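Local coordinates for regulatory protein RecX (Lactobacillus reuteri, PDB 3D5L) that probably modulates the activity of the recombinase RecA, as a RecX-family protein linked to DNA repair, at residues 20-23 and 27-30; 32-37 and 52-57; 61-66 and 83-88; 79-84 and 97-102. One frame throughout, in Å; residues are numbered along the deposited sequence.

Contact 1: 20-23 and 27-30; sequences IYLD and AFPV
A classic beta bulge marks the hairpin of strands 17-22 and 25-31, where A27 and F28 together face I20. The carbonyl oxygen I20 O takes the amide of A27 at 2.7 Å (A27 N to I20 O), in the carbonyl plane, and also a weak bond from F28 N. I20 N in turn donates to F28 O at 2.9 Å. The psi of -56° at A27 is near-helical, as expected at the first residue of a classic bulge.

With chi1 at 58°, F28 has CG between its own backbone N and carbonyl carbon; one ring face receives I20 CG2, which sits off-centre near the rim, 4.3 Å from F28 CZ. L22 approaches the same ring obliquely and lays CD1 on A27 CB at 3.5 Å. The I20 and V30 side chains cross at about a right angle, but the 3.2 Å between I20 CD1 and V30 CG2 is too short for two methyls and so doubtful. An alanine in place of I20 would probably leave the rim of the F28 ring without the CG2 methyl and open a gap in the apolar layer beside V30. I6 on strand 4-11 also touches I20 and L22, while I54 of helix 48-71 lies against F28 and V30. This is a bulged antiparallel hairpin at one side of a four-stranded sheet, its apolar side turned to a helix.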
loop_
_atom_site.group_PDB
_atom_site.type_symbol
_atom_site.label_atom_id
_atom_site.label_comp_id
_atom_site.label_asym_id
_atom_site.label_seq_id
_atom_site.Cartn_x
_atom_site.Cartn_y
_atom_site.Cartn_z
ATOM N N ILE A 20 10.394 6.759 -31.932
ATOM C CA ILE A 20 11.529 6.192 -32.658
ATOM C C ILE A 20 11.211 5.955 -34.130
ATOM O O ILE A 20 10.203 5.337 -34.474
ATOM C CB ILE A 20 11.996 4.858 -32.024
ATOM C CG1 ILE A 20 12.751 5.132 -30.720
ATOM C CG2 ILE A 20 12.923 4.115 -32.973
ATOM C CD1 ILE A 20 11.950 5.864 -29.684
ATOM N N TYR A 21 12.085 6.462 -34.993
ATOM C CA TYR A 21 11.943 6.324 -36.436
ATOM C C TYR A 21 12.999 5.372 -36.974
ATOM O O TYR A 21 14.189 5.544 -36.720
ATOM C CB TYR A 21 12.112 7.682 -37.120
ATOM C CG TYR A 21 11.028 8.679 -36.799
ATOM C CD1 TYR A 21 10.071 9.034 -37.749
ATOM C CD2 TYR A 21 10.947 9.263 -35.536
ATOM C CE1 TYR A 21 9.056 9.953 -37.445
ATOM C CE2 TYR A 21 9.946 10.172 -35.221
ATOM C CZ TYR A 21 9.005 10.511 -36.176
ATOM O OH TYR A 21 8.004 11.396 -35.840
ATOM N N LEU A 22 12.558 4.368 -37.718
ATOM C CA LEU A 22 13.480 3.411 -38.304
ATOM C C LEU A 22 13.559 3.656 -39.802
ATOM O O LEU A 22 12.544 3.614 -40.504
ATOM C CB LEU A 22 13.017 1.978 -38.025
ATOM C CG LEU A 22 13.113 1.565 -36.554
ATOM C CD1 LEU A 22 12.450 0.214 -36.336
ATOM C CD2 LEU A 22 14.572 1.524 -36.146
ATOM N N ASP A 23 14.761 3.952 -40.284
ATOM C CA ASP A 23 14.974 4.190 -41.710
ATOM C C ASP A 23 14.067 5.285 -42.261
ATOM O O ASP A 23 13.455 5.124 -43.323
ATOM C CB ASP A 23 14.751 2.886 -42.479
ATOM C CG ASP A 23 15.655 1.767 -41.993
ATOM O OD1 ASP A 23 16.892 1.866 -42.181
ATOM O OD2 ASP A 23 15.125 0.788 -41.419
ATOM N N ALA A 27 8.347 4.266 -36.070
ATOM C CA ALA A 27 8.221 2.845 -35.750
ATOM C C ALA A 27 7.505 2.563 -34.427
ATOM O O ALA A 27 6.508 1.840 -34.400
ATOM C CB ALA A 27 9.595 2.191 -35.744
ATOM N N PHE A 28 7.997 3.121 -33.325
ATOM C CA PHE A 28 7.355 2.865 -32.036
ATOM C C PHE A 28 7.812 3.809 -30.937
ATOM O O PHE A 28 8.825 4.503 -31.075
ATOM C CB PHE A 28 7.593 1.405 -31.613
ATOM C CG PHE A 28 9.037 1.034 -31.511
ATOM C CD1 PHE A 28 9.765 1.321 -30.363
ATOM C CD2 PHE A 28 9.679 0.405 -32.571
ATOM C CE1 PHE A 28 11.110 0.986 -30.271
ATOM C CE2 PHE A 28 11.022 0.067 -32.492
ATOM C CZ PHE A 28 11.742 0.357 -31.338
ATOM N N PRO A 29 7.065 3.853 -29.821
ATOM C CA PRO A 29 7.443 4.739 -28.726
ATOM C C PRO A 29 8.067 3.927 -27.597
ATOM O O PRO A 29 7.805 2.729 -27.456
ATOM C CB PRO A 29 6.112 5.312 -28.320
ATOM C CG PRO A 29 5.275 4.054 -28.308
ATOM C CD PRO A 29 5.726 3.293 -29.570
ATOM N N VAL A 30 8.895 4.578 -26.796
ATOM C CA VAL A 30 9.526 3.899 -25.686
ATOM C C VAL A 30 9.619 4.849 -24.514
ATOM O O VAL A 30 9.888 6.030 -24.697
ATOM C CB VAL A 30 10.950 3.409 -26.052
ATOM C CG1 VAL A 30 10.864 2.198 -26.965
ATOM C CG2 VAL A 30 11.723 4.519 -26.749
#

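Contact 2: 32-37 and 52-57; sequences ESVLIQ and AAIATA
V34 points at helix 48-71 with a forked tip, and its two methyls part between residues one turn apart. CG1, anti to the backbone N (chi1 175°), goes to I54: V34 CG1 lies 3.8 Å from I54 CG2 and equally near the carbonyl oxygen of that residue, the two side chains meeting at a slant. CG2 goes instead to A57, where V34 CG2 is 3.7 Å from the backbone carbon A57 C and 4.1 Å from A57 CB. The small side chain of A57 probably lets the valine come close to the main chain of the helix.

The arrangement is a broadly antiparallel helix pair, 145° between the segment axes, which approach to 9.9 Å; in it the short helix 32-37, following directly on strand 25-31, is laid against the long helix 48-71. The long helix also covers the hairpin. F38, just past the short helix, adds to the cover over A53, I54 and A57.

One turn on from V34, Q37 stretches out along the flank of A57. Its chain is extended throughout, with CG anti to the backbone N, and this carries the amide end across until Q37 NE2 stands 3.7 Å from A57 CB. The approach is van der Waals contact where Q37 is exposed to solvent, whereas V34 and I54 are buried. Beyond the segment, V34 continues onto D58 and A61 of the same long helix.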
loop_
_atom_site.group_PDB
_atom_site.type_symbol
_atom_site.label_atom_id
_atom_site.label_comp_id
_atom_site.label_asym_id
_atom_site.label_seq_id
_atom_site.Cartn_x
_atom_site.Cartn_y
_atom_site.Cartn_z
ATOM N N GLU A 32 11.350 6.415 -21.243
ATOM C CA GLU A 32 12.759 6.729 -21.108
ATOM C C GLU A 32 13.560 5.527 -20.590
ATOM O O GLU A 32 14.597 5.196 -21.152
ATOM C CB GLU A 32 12.944 7.920 -20.168
ATOM C CG GLU A 32 14.308 8.564 -20.278
ATOM C CD GLU A 32 14.484 9.708 -19.303
ATOM O OE1 GLU A 32 13.567 10.556 -19.212
ATOM O OE2 GLU A 32 15.542 9.765 -18.637
ATOM N N SER A 33 13.077 4.875 -19.527
ATOM C CA SER A 33 13.772 3.723 -18.935
ATOM C C SER A 33 14.020 2.583 -19.919
ATOM O O SER A 33 14.983 1.829 -19.772
ATOM C CB SER A 33 12.998 3.176 -17.717
ATOM O OG SER A 33 11.922 2.321 -18.095
ATOM N N VAL A 34 13.142 2.443 -20.907
ATOM C CA VAL A 34 13.297 1.391 -21.911
ATOM C C VAL A 34 14.332 1.832 -22.940
ATOM O O VAL A 34 15.104 1.022 -23.463
ATOM C CB VAL A 34 11.973 1.112 -22.636
ATOM C CG1 VAL A 34 12.191 0.111 -23.757
ATOM C CG2 VAL A 34 10.949 0.592 -21.641
ATOM N N LEU A 35 14.335 3.126 -23.227
ATOM C CA LEU A 35 15.280 3.688 -24.177
ATOM C C LEU A 35 16.682 3.480 -23.619
ATOM O O LEU A 35 17.617 3.176 -24.361
ATOM C CB LEU A 35 15.003 5.174 -24.365
ATOM C CG LEU A 35 15.973 5.913 -25.278
ATOM C CD1 LEU A 35 15.186 6.682 -26.326
ATOM C CD2 LEU A 35 16.852 6.847 -24.445
ATOM N N ILE A 36 16.811 3.630 -22.303
ATOM C CA ILE A 36 18.092 3.453 -21.626
ATOM C C ILE A 36 18.421 1.968 -21.492
ATOM O O ILE A 36 19.546 1.547 -21.750
ATOM C CB ILE A 36 18.067 4.059 -20.212
ATOM C CG1 ILE A 36 17.809 5.566 -20.293
ATOM C CG2 ILE A 36 19.383 3.771 -19.503
ATOM C CD1 ILE A 36 17.526 6.208 -18.950
ATOM N N GLN A 37 17.428 1.180 -21.094
ATOM C CA GLN A 37 17.617 -0.249 -20.914
ATOM C C GLN A 37 18.097 -0.909 -22.197
ATOM O O GLN A 37 18.829 -1.897 -22.158
ATOM C CB GLN A 37 16.313 -0.906 -20.452
ATOM C CG GLN A 37 16.432 -2.401 -20.171
ATOM C CD GLN A 37 15.105 -3.038 -19.778
ATOM O OE1 GLN A 37 15.034 -4.236 -19.495
ATOM N NE2 GLN A 37 14.045 -2.238 -19.762
ATOM N N ALA A 52 10.576 -6.806 -29.997
ATOM C CA ALA A 52 9.481 -7.410 -29.247
ATOM C C ALA A 52 9.768 -7.305 -27.752
ATOM O O ALA A 52 8.858 -7.085 -26.947
ATOM C CB ALA A 52 9.306 -8.874 -29.653
ATOM N N ALA A 53 11.038 -7.452 -27.392
ATOM C CA ALA A 53 11.454 -7.364 -26.002
ATOM C C ALA A 53 11.386 -5.909 -25.533
ATOM O O ALA A 53 11.207 -5.642 -24.346
ATOM C CB ALA A 53 12.877 -7.914 -25.840
ATOM N N ILE A 54 11.546 -4.976 -26.467
ATOM C CA ILE A 54 11.478 -3.550 -26.156
ATOM C C ILE A 54 10.021 -3.250 -25.820
ATOM O O ILE A 54 9.717 -2.536 -24.862
ATOM C CB ILE A 54 11.943 -2.686 -27.372
ATOM C CG1 ILE A 54 13.472 -2.695 -27.452
ATOM C CG2 ILE A 54 11.430 -1.263 -27.253
ATOM C CD1 ILE A 54 14.048 -1.936 -28.630
ATOM N N ALA A 55 9.125 -3.830 -26.607
ATOM C CA ALA A 55 7.695 -3.668 -26.405
ATOM C C ALA A 55 7.272 -4.179 -25.026
ATOM O O ALA A 55 6.603 -3.472 -24.282
ATOM C CB ALA A 55 6.935 -4.422 -27.495
ATOM N N THR A 56 7.660 -5.408 -24.692
ATOM C CA THR A 56 7.309 -5.993 -23.397
ATOM C C THR A 56 7.844 -5.136 -22.251
ATOM O O THR A 56 7.164 -4.934 -21.242
ATOM C CB THR A 56 7.889 -7.424 -23.228
ATOM O OG1 THR A 56 7.519 -8.237 -24.353
ATOM C CG2 THR A 56 7.347 -8.063 -21.955
ATOM N N ALA A 57 9.069 -4.648 -22.404
ATOM C CA ALA A 57 9.679 -3.810 -21.380
ATOM C C ALA A 57 8.898 -2.504 -21.257
ATOM O O ALA A 57 8.653 -2.033 -20.150
ATOM C CB ALA A 57 11.132 -3.526 -21.728
#

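Contact 3: 61-66 and 83-88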
loop_
_atom_site.group_PDB
_atom_site.type_symbol
_atom_site.label_atom_id
_atom_site.label_comp_id
_atom_site.label_asym_id
_atom_site.label_seq_id
_atom_site.Cartn_x
_atom_site.Cartn_y
_atom_site.Cartn_z
ATOM N N ALA A 61 7.176 -0.741 -18.120
ATOM C CA ALA A 61 7.521 0.629 -17.745
ATOM C C ALA A 61 6.262 1.482 -17.625
ATOM O O ALA A 61 6.180 2.361 -16.769
ATOM C CB ALA A 61 8.482 1.238 -18.773
ATOM N N LYS A 62 5.276 1.211 -18.478
ATOM C CA LYS A 62 4.013 1.946 -18.448
ATOM C C LYS A 62 3.203 1.645 -17.183
ATOM O O LYS A 62 2.561 2.536 -16.628
ATOM C CB LYS A 62 3.168 1.595 -19.672
ATOM C CG LYS A 62 3.838 1.921 -20.988
ATOM C CD LYS A 62 3.480 3.298 -21.478
ATOM C CE LYS A 62 2.235 3.226 -22.325
ATOM N NZ LYS A 62 2.452 2.220 -23.393
ATOM N N ALA A 63 3.230 0.397 -16.724
ATOM C CA ALA A 63 2.468 0.033 -15.525
ATOM C C ALA A 63 3.160 0.675 -14.329
ATOM O O ALA A 63 2.525 1.111 -13.369
ATOM C CB ALA A 63 2.413 -1.489 -15.366
ATOM N N TYR A 64 4.477 0.745 -14.411
ATOM C CA TYR A 64 5.252 1.350 -13.357
ATOM C C TYR A 64 4.860 2.820 -13.235
ATOM O O TYR A 64 4.619 3.309 -12.131
ATOM C CB TYR A 64 6.742 1.227 -13.672
ATOM C CG TYR A 64 7.611 1.825 -12.598
ATOM C CD1 TYR A 64 7.745 1.197 -11.353
ATOM C CD2 TYR A 64 8.280 3.028 -12.810
ATOM C CE1 TYR A 64 8.529 1.756 -10.340
ATOM C CE2 TYR A 64 9.064 3.596 -11.805
ATOM C CZ TYR A 64 9.185 2.949 -10.576
ATOM O OH TYR A 64 9.994 3.486 -9.606
ATOM N N SER A 65 4.800 3.517 -14.372
ATOM C CA SER A 65 4.429 4.939 -14.404
ATOM C C SER A 65 3.075 5.153 -13.758
ATOM O O SER A 65 2.892 6.082 -12.974
ATOM C CB SER A 65 4.353 5.451 -15.845
ATOM O OG SER A 65 5.597 5.325 -16.491
ATOM N N ARG A 66 2.113 4.303 -14.105
ATOM C CA ARG A 66 0.779 4.423 -13.529
ATOM C C ARG A 66 0.780 4.186 -12.009
ATOM O O ARG A 66 -0.027 4.779 -11.296
ATOM C CB ARG A 66 -0.174 3.463 -14.224
ATOM C CG ARG A 66 -0.337 3.764 -15.702
ATOM C CD ARG A 66 -1.627 3.178 -16.230
ATOM N NE ARG A 66 -2.750 3.539 -15.367
ATOM C CZ ARG A 66 -4.012 3.191 -15.598
ATOM N NH1 ARG A 66 -4.314 2.475 -16.676
ATOM N NH2 ARG A 66 -4.963 3.532 -14.740
ATOM N N LYS A 83 -2.968 -5.127 -5.486
ATOM C CA LYS A 83 -4.383 -5.104 -5.789
ATOM C C LYS A 83 -4.651 -4.146 -6.947
ATOM O O LYS A 83 -5.541 -4.376 -7.770
ATOM C CB LYS A 83 -5.145 -4.683 -4.533
ATOM C CG LYS A 83 -6.643 -4.833 -4.613
ATOM C CD LYS A 83 -7.267 -4.763 -3.222
ATOM C CE LYS A 83 -8.781 -4.868 -3.317
ATOM N NZ LYS A 83 -9.190 -6.105 -4.067
ATOM N N LYS A 84 -3.857 -3.081 -7.019
ATOM C CA LYS A 84 -3.993 -2.079 -8.069
ATOM C C LYS A 84 -3.470 -2.574 -9.417
ATOM O O LYS A 84 -4.059 -2.301 -10.453
ATOM C CB LYS A 84 -3.232 -0.814 -7.676
ATOM C CG LYS A 84 -3.981 0.472 -7.952
ATOM C CD LYS A 84 -3.990 0.883 -9.400
ATOM C CE LYS A 84 -4.918 2.093 -9.567
ATOM N NZ LYS A 84 -4.971 2.649 -10.939
ATOM N N LEU A 85 -2.346 -3.284 -9.400
ATOM C CA LEU A 85 -1.773 -3.799 -10.632
ATOM C C LEU A 85 -2.709 -4.851 -11.180
ATOM O O LEU A 85 -2.890 -4.959 -12.394
ATOM C CB LEU A 85 -0.392 -4.393 -10.372
ATOM C CG LEU A 85 0.680 -3.333 -10.114
ATOM C CD1 LEU A 85 1.934 -3.988 -9.571
ATOM C CD2 LEU A 85 0.956 -2.563 -11.406
ATOM N N LYS A 86 -3.295 -5.630 -10.274
ATOM C CA LYS A 86 -4.248 -6.657 -10.664
ATOM C C LYS A 86 -5.482 -5.972 -11.257
ATOM O O LYS A 86 -6.017 -6.413 -12.275
ATOM C CB LYS A 86 -4.647 -7.509 -9.451
ATOM C CG LYS A 86 -3.554 -8.462 -8.960
ATOM C CD LYS A 86 -4.057 -9.393 -7.856
ATOM C CE LYS A 86 -3.207 -10.682 -7.773
ATOM N NZ LYS A 86 -2.397 -10.820 -6.518
ATOM N N GLU A 87 -5.919 -4.880 -10.631
ATOM C CA GLU A 87 -7.087 -4.140 -11.110
ATOM C C GLU A 87 -6.965 -3.678 -12.572
ATOM O O GLU A 87 -7.938 -3.742 -13.327
ATOM C CB GLU A 87 -7.359 -2.929 -10.203
ATOM C CG GLU A 87 -8.595 -2.111 -10.582
ATOM C CD GLU A 87 -8.949 -1.037 -9.543
ATOM O OE1 GLU A 87 -9.249 -1.401 -8.381
ATOM O OE2 GLU A 87 -8.936 0.174 -9.894
ATOM N N ILE A 88 -5.790 -3.211 -12.981
ATOM C CA ILE A 88 -5.636 -2.760 -14.366
ATOM C C ILE A 88 -5.036 -3.856 -15.247
ATOM O O ILE A 88 -4.361 -3.587 -16.243
ATOM C CB ILE A 88 -4.775 -1.467 -14.467
ATOM C CG1 ILE A 88 -3.340 -1.739 -14.028
ATOM C CG2 ILE A 88 -5.392 -0.375 -13.606
ATOM C CD1 ILE A 88 -2.388 -0.569 -14.286
#
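R66 reaches from helix 48-71 across to the end of helix 78-87, where its guanidinium meets K84 and I88. Its CB already heads toward the other helix. From there CG stands anti to the carbonyl carbon (chi1 -62°), CD prolongs the chain, and a bend at chi3 (49°) turns NE and CZ so that the flat group arrives beside I88. I88 comes from the opposite direction and lies over one face of it: CD1 is 4.1 Å above the guanidinium plane, displaced toward the rim, and I88 CG2 is 4.1 Å from R66 NH2. That same nitrogen, the end of the chain, is 3.9 Å from K84 NZ, the lysine crossing the arginine at about a right angle.

Deeper in, A63 CB faces L85 CD2 at 4.4 Å, and I98 of helix 92-104 touches both residues, so three helices meet here, both segments lying in the first three-helix domain of the RecX family.

The chemistry is therefore two-layered: a loose buried methyl contact, and above it two like charges that should repel mildly unless solvent or ions screen them. R66, K84 and I88 all touch a crystal neighbour, so the lattice may help to set these positions.

Contact 4: 79-84 and 97-102; sequences SDIVKK and PILKKL
Apolar contacts carry this pair, with L99 of helix 92-104 reaching between I81 and V82 of helix 78-87. For L99, chi1 of -72° sends CG toward helix 78-87, and chi2 near -176° spreads the methyls, CD1 to V82 and CD2 to I81 and, more loosely, V82. L99 CD1 sits 3.5 Å from V82 CG2, where the side chains meet at about a right angle; L99 CD2 sits 3.7 Å from I81 CG2, and here the two chains run past each other in opposite senses. The same I81 methyl has a second neighbour, L102 CD1, at 3.8 Å. A serine in place of L99 would probably leave both V82 CG2 and I81 CG2 short of apolar cover and bring a hydroxyl into a buried place.

Polar interactions lie away from the interface. S79 OG bonds to K139 O and to T77 OG1, and D80 OD2 bonds to T77 N, at the start of helix 78-87.

The two segments run broadly antiparallel, 142° between axes that approach to 10.8 Å, within the first three-helix domain of RecX. Helix 48-71 completes the trio: its Y70 touches I81 and its Y64 touches L102, while loop residues I108 and L107 add cover.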
loop_
_atom_site.group_PDB
_atom_site.type_symbol
_atom_site.label_atom_id
_atom_site.label_comp_id
_atom_site.label_asym_id
_atom_site.label_seq_id
_atom_site.Cartn_x
_atom_site.Cartn_y
_atom_site.Cartn_z
ATOM N N SER A 79 0.082 -4.373 -0.509
ATOM C CA SER A 79 -1.104 -5.065 -0.985
ATOM C C SER A 79 -2.034 -4.129 -1.755
ATOM O O SER A 79 -2.878 -4.594 -2.514
ATOM C CB SER A 79 -1.854 -5.725 0.176
ATOM O OG SER A 79 -2.401 -4.766 1.055
ATOM N N ASP A 80 -1.894 -2.817 -1.557
ATOM C CA ASP A 80 -2.724 -1.871 -2.306
ATOM C C ASP A 80 -2.165 -1.806 -3.723
ATOM O O ASP A 80 -2.909 -1.759 -4.699
ATOM C CB ASP A 80 -2.686 -0.464 -1.697
ATOM C CG ASP A 80 -3.518 -0.342 -0.430
ATOM O OD1 ASP A 80 -4.489 -1.120 -0.261
ATOM O OD2 ASP A 80 -3.206 0.556 0.387
ATOM N N ILE A 81 -0.839 -1.808 -3.823
ATOM C CA ILE A 81 -0.172 -1.762 -5.116
ATOM C C ILE A 81 -0.450 -3.027 -5.930
ATOM O O ILE A 81 -0.740 -2.948 -7.119
ATOM C CB ILE A 81 1.338 -1.606 -4.937
ATOM C CG1 ILE A 81 1.635 -0.319 -4.165
ATOM C CG2 ILE A 81 2.028 -1.622 -6.297
ATOM C CD1 ILE A 81 1.103 0.937 -4.823
ATOM N N VAL A 82 -0.356 -4.182 -5.272
ATOM C CA VAL A 82 -0.617 -5.487 -5.886
ATOM C C VAL A 82 -2.062 -5.537 -6.363
ATOM O O VAL A 82 -2.350 -5.932 -7.489
ATOM C CB VAL A 82 -0.409 -6.630 -4.860
ATOM C CG1 VAL A 82 -0.956 -7.935 -5.392
ATOM C CG2 VAL A 82 1.069 -6.772 -4.537
ATOM N N LYS A 83 -2.968 -5.127 -5.486
ATOM C CA LYS A 83 -4.383 -5.104 -5.789
ATOM C C LYS A 83 -4.651 -4.146 -6.947
ATOM O O LYS A 83 -5.541 -4.376 -7.770
ATOM C CB LYS A 83 -5.145 -4.683 -4.533
ATOM C CG LYS A 83 -6.643 -4.833 -4.613
ATOM C CD LYS A 83 -7.267 -4.763 -3.222
ATOM C CE LYS A 83 -8.781 -4.868 -3.317
ATOM N NZ LYS A 83 -9.190 -6.105 -4.067
ATOM N N LYS A 84 -3.857 -3.081 -7.019
ATOM C CA LYS A 84 -3.993 -2.079 -8.069
ATOM C C LYS A 84 -3.470 -2.574 -9.417
ATOM O O LYS A 84 -4.059 -2.301 -10.453
ATOM C CB LYS A 84 -3.232 -0.814 -7.676
ATOM C CG LYS A 84 -3.981 0.472 -7.952
ATOM C CD LYS A 84 -3.990 0.883 -9.400
ATOM C CE LYS A 84 -4.918 2.093 -9.567
ATOM N NZ LYS A 84 -4.971 2.649 -10.939
ATOM N N PRO A 97 8.424 -7.727 -10.141
ATOM C CA PRO A 97 9.491 -6.805 -10.559
ATOM C C PRO A 97 9.152 -5.349 -10.217
ATOM O O PRO A 97 10.000 -4.605 -9.737
ATOM C CB PRO A 97 9.586 -7.035 -12.073
ATOM C CG PRO A 97 9.198 -8.471 -12.212
ATOM C CD PRO A 97 8.009 -8.574 -11.273
ATOM N N ILE A 98 7.907 -4.949 -10.467
ATOM C CA ILE A 98 7.460 -3.588 -10.169
ATOM C C ILE A 98 7.444 -3.342 -8.660
ATOM O O ILE A 98 7.863 -2.284 -8.205
ATOM C CB ILE A 98 6.048 -3.323 -10.795
ATOM C CG1 ILE A 98 6.199 -3.128 -12.308
ATOM C CG2 ILE A 98 5.365 -2.109 -10.150
ATOM C CD1 ILE A 98 4.901 -2.913 -13.041
ATOM N N LEU A 99 6.975 -4.318 -7.882
ATOM C CA LEU A 99 6.955 -4.169 -6.425
ATOM C C LEU A 99 8.381 -3.980 -5.950
ATOM O O LEU A 99 8.649 -3.156 -5.072
ATOM C CB LEU A 99 6.382 -5.403 -5.723
ATOM C CG LEU A 99 4.884 -5.702 -5.797
ATOM C CD1 LEU A 99 4.577 -6.921 -4.926
ATOM C CD2 LEU A 99 4.082 -4.496 -5.320
ATOM N N LYS A 100 9.285 -4.763 -6.536
ATOM C CA LYS A 100 10.701 -4.705 -6.208
ATOM C C LYS A 100 11.275 -3.356 -6.609
ATOM O O LYS A 100 12.007 -2.734 -5.837
ATOM C CB LYS A 100 11.464 -5.807 -6.941
ATOM C CG LYS A 100 12.938 -5.864 -6.591
ATOM C CD LYS A 100 13.661 -6.908 -7.427
ATOM C CE LYS A 100 15.150 -6.965 -7.087
ATOM N NZ LYS A 100 15.856 -7.970 -7.931
ATOM N N LYS A 101 10.951 -2.906 -7.818
ATOM C CA LYS A 101 11.451 -1.624 -8.285
ATOM C C LYS A 101 10.923 -0.468 -7.447
ATOM O O LYS A 101 11.666 0.455 -7.116
ATOM C CB LYS A 101 11.102 -1.394 -9.760
ATOM C CG LYS A 101 11.519 -0.002 -10.237
ATOM C CD LYS A 101 11.536 0.153 -11.761
ATOM C CE LYS A 101 12.123 1.525 -12.127
ATOM N NZ LYS A 101 12.222 1.775 -13.599
ATOM N N LEU A 102 9.639 -0.510 -7.103
ATOM C CA LEU A 102 9.047 0.546 -6.290
ATOM C C LEU A 102 9.645 0.499 -4.893
ATOM O O LEU A 102 9.902 1.529 -4.276
ATOM C CB LEU A 102 7.531 0.364 -6.194
ATOM C CG LEU A 102 6.699 0.742 -7.418
ATOM C CD1 LEU A 102 5.292 0.176 -7.248
ATOM C CD2 LEU A 102 6.677 2.265 -7.580
#

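Overall arrangement
The four contacts follow one another from the N-terminal sheet into the first three-helix domain; helix 48-71 supplies a segment to contacts 2 and 3 and touches contacts 1 and 4. Contacts 1 and 2, centres 12 Å apart, meet at I54, whose CG2 is 3.5 Å from V30 CG1. Contacts 2 and 3, centres 16 Å apart, join where V34 CG2 is 3.8 Å from A61 CB. Contacts 3 and 4 have the closest centres, 8 Å apart, and share K83 and K84 of helix 78-87; Y64 CE1 lies 3.4 Å from L102 CD2. Contacts 1 and 4, centres 30 Å apart, do not touch, so the hairpin is linked to helix 92-104 through the helices between.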